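Local coordinates for putative secreted cellulose-binding protein (Streptomyces coelicolor, PDB 4OY8) that probably cleaves cellulose oxidatively as a copper-dependent lytic polysaccharide monooxygenase of the AA10 family, and also binds zinc ions, at residues A[101-106]-A[146-151]. Numbering follows the deposited sequence.
Sequences KLHDQA and SQNYEI. With ZN (zinc ion), chain I; ZN (zinc ion), chain H.
Tyr149 reaches obliquely across Asp104, its CE2 3.6 Å from Asp104 CB, and donates a hydrogen bond from its hydroxyl to the carboxylate. The Tyr149 OH to Asp104 OD2 bond is 2.6 Å long and uses the anti lone pair of OD2, which sits at the edge of the ring and in its plane, with carboxylate and ring planes 47° apart. Asp104 carries its carboxylate beside its own carbonyl carbon (chi1 176°, CG trans to N), and Ala106 N meets OD1 from above the carboxylate plane, an Asx turn. Beyond the two segments OD1 takes the amino group of His1 and OD2 the amide of the copper ligand His108. Without this carboxylate, as with an alanine here, the Tyr149 hydroxyl would probably lose its acceptor and the His1 amino group one of its hydrogen-bond partners.

On the face of Leu102 and Tyr149, Leu102 lays CD1 against Ile151 CD1 at 3.8 Å, and Phe113 of strand 110-118 touches both side chains. Between the strands, Leu102 and Tyr149 form an antiparallel hydrogen-bonded pair.

The face of His103 and Asn148 carries metal. Asn148 OD1 and His103 ND1 bind one zinc ion, each at 2.0 Å, and two waters complete the four ligands found on it; imidazole and amide planes stand 49° apart. A second zinc ion joins His103 NE2 to OE1 of Gln105 in the following loop, so the ring bridges two metals and its rotation is fixed. Further along, Lys101 and Glu150 run side by side.

This is the antiparallel pairing of strands 97-104 and 148-154 in the immunoglobulin-like beta-sandwich of lytic polysaccharide monooxygenases, its Asp104 end abutting the copper site of His1 and His108.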
loop_
_atom_site.group_PDB
_atom_site.type_symbol
_atom_site.label_atom_id
_atom_site.label_comp_id
_atom_site.label_asym_id
_atom_site.label_seq_id
_atom_site.Cartn_x
_atom_site.Cartn_y
_atom_site.Cartn_z
ATOM N N LYS A 101 -2.769 -8.030 6.451
ATOM C CA LYS A 101 -2.187 -7.976 7.768
ATOM C C LYS A 101 -1.368 -6.692 7.897
ATOM O O LYS A 101 -0.473 -6.427 7.091
ATOM C CB LYS A 101 -1.267 -9.186 7.989
ATOM C CG LYS A 101 -1.896 -10.543 7.765
ATOM C CD LYS A 101 -1.019 -11.748 8.120
ATOM C CE LYS A 101 -1.821 -13.049 8.035
ATOM N NZ LYS A 101 -0.980 -14.254 8.254
ATOM N N LEU A 102 -1.723 -5.881 8.882
ATOM C CA LEU A 102 -0.963 -4.700 9.225
ATOM C C LEU A 102 -0.249 -4.852 10.545
ATOM O O LEU A 102 -0.758 -5.446 11.481
ATOM C CB LEU A 102 -1.894 -3.513 9.354
ATOM C CG LEU A 102 -2.579 -3.076 8.093
ATOM C CD1 LEU A 102 -3.955 -3.717 7.997
ATOM C CD2 LEU A 102 -2.653 -1.559 8.020
ATOM N N HIS A 103 0.948 -4.298 10.619
ATOM C CA HIS A 103 1.683 -4.211 11.856
ATOM C C HIS A 103 1.714 -2.734 12.239
ATOM O O HIS A 103 2.016 -1.890 11.409
ATOM C CB HIS A 103 3.109 -4.734 11.668
ATOM C CG HIS A 103 3.896 -4.723 12.921
ATOM N ND1 HIS A 103 3.711 -5.664 13.901
ATOM C CD2 HIS A 103 4.848 -3.885 13.372
ATOM C CE1 HIS A 103 4.504 -5.402 14.915
ATOM N NE2 HIS A 103 5.224 -4.345 14.607
ATOM N N ASP A 104 1.408 -2.458 13.499
ATOM C CA ASP A 104 1.348 -1.104 14.049
ATOM C C ASP A 104 2.140 -1.100 15.333
ATOM O O ASP A 104 1.707 -1.670 16.314
ATOM C CB ASP A 104 -0.098 -0.731 14.340
ATOM C CG ASP A 104 -0.273 0.615 15.011
ATOM O OD1 ASP A 104 0.701 1.396 15.139
ATOM O OD2 ASP A 104 -1.432 0.892 15.429
ATOM N N GLN A 105 3.256 -0.385 15.335
ATOM C CA GLN A 105 4.141 -0.359 16.503
ATOM C C GLN A 105 3.441 0.208 17.753
ATOM O O GLN A 105 3.784 -0.129 18.881
ATOM C CB GLN A 105 5.376 0.482 16.176
ATOM C CG GLN A 105 6.065 0.185 14.846
ATOM C CD GLN A 105 7.039 -0.964 14.902
ATOM O OE1 GLN A 105 6.685 -2.079 15.274
ATOM N NE2 GLN A 105 8.286 -0.696 14.528
ATOM N N ALA A 106 2.460 1.072 17.539
ATOM C CA ALA A 106 1.864 1.895 18.599
ATOM C C ALA A 106 0.508 1.427 19.097
ATOM O O ALA A 106 -0.027 2.023 20.014
ATOM C CB ALA A 106 1.707 3.323 18.077
ATOM N N SER A 146 -3.954 -2.846 19.057
ATOM C CA SER A 146 -3.194 -4.078 18.909
ATOM C C SER A 146 -1.959 -3.763 18.082
ATOM O O SER A 146 -1.953 -2.804 17.296
ATOM C CB SER A 146 -4.022 -5.136 18.187
ATOM O OG SER A 146 -3.349 -6.368 18.183
ATOM N N GLN A 147 -0.923 -4.588 18.218
ATOM C CA GLN A 147 0.257 -4.418 17.360
ATOM C C GLN A 147 0.047 -5.007 15.966
ATOM O O GLN A 147 0.843 -4.766 15.082
ATOM C CB GLN A 147 1.480 -5.006 18.018
ATOM C CG GLN A 147 1.926 -4.163 19.197
ATOM C CD GLN A 147 3.368 -4.413 19.547
ATOM O OE1 GLN A 147 3.776 -5.550 19.716
ATOM N NE2 GLN A 147 4.153 -3.355 19.617
ATOM N N ASN A 148 -1.010 -5.790 15.773
ATOM C CA ASN A 148 -1.320 -6.335 14.459
ATOM C C ASN A 148 -2.817 -6.300 14.227
ATOM O O ASN A 148 -3.597 -6.490 15.167
ATOM C CB ASN A 148 -0.799 -7.768 14.353
ATOM C CG ASN A 148 0.703 -7.838 14.512
ATOM O OD1 ASN A 148 1.451 -7.574 13.576
ATOM N ND2 ASN A 148 1.153 -8.165 15.714
ATOM N N TYR A 149 -3.207 -6.012 12.985
ATOM C CA TYR A 149 -4.611 -6.039 12.572
ATOM C C TYR A 149 -4.728 -6.928 11.348
ATOM O O TYR A 149 -3.904 -6.821 10.451
ATOM C CB TYR A 149 -5.153 -4.639 12.201
ATOM C CG TYR A 149 -4.762 -3.551 13.187
ATOM C CD1 TYR A 149 -5.296 -3.509 14.471
ATOM C CD2 TYR A 149 -3.864 -2.558 12.828
ATOM C CE1 TYR A 149 -4.912 -2.515 15.357
ATOM C CE2 TYR A 149 -3.490 -1.571 13.707
ATOM C CZ TYR A 149 -3.983 -1.566 14.984
ATOM O OH TYR A 149 -3.580 -0.576 15.870
ATOM N N GLU A 150 -5.763 -7.771 11.299
ATOM C CA GLU A 150 -6.021 -8.644 10.172
ATOM C C GLU A 150 -7.408 -8.376 9.598
ATOM O O GLU A 150 -8.406 -8.329 10.352
ATOM C CB GLU A 150 -5.913 -10.124 10.594
ATOM C CG GLU A 150 -4.487 -10.520 10.938
ATOM C CD GLU A 150 -4.256 -12.011 11.086
ATOM O OE1 GLU A 150 -5.179 -12.806 10.855
ATOM O OE2 GLU A 150 -3.116 -12.380 11.401
ATOM N N ILE A 151 -7.455 -8.205 8.286
ATOM C CA ILE A 151 -8.702 -8.046 7.555
ATOM C C ILE A 151 -8.864 -9.257 6.637
ATOM O O ILE A 151 -8.102 -9.410 5.707
ATOM C CB ILE A 151 -8.767 -6.757 6.711
ATOM C CG1 ILE A 151 -8.428 -5.521 7.547
ATOM C CG2 ILE A 151 -10.159 -6.614 6.101
ATOM C CD1 ILE A 151 -7.448 -4.599 6.905
HETATM ZN ZN ZN I . 3.453 -7.646 13.440
HETATM ZN ZN ZN H . 7.077 -3.988 15.478
HETATM O O HOH W 1 4.112 -9.015 14.860
HETATM O O HOH W 2 4.072 -8.398 11.657
#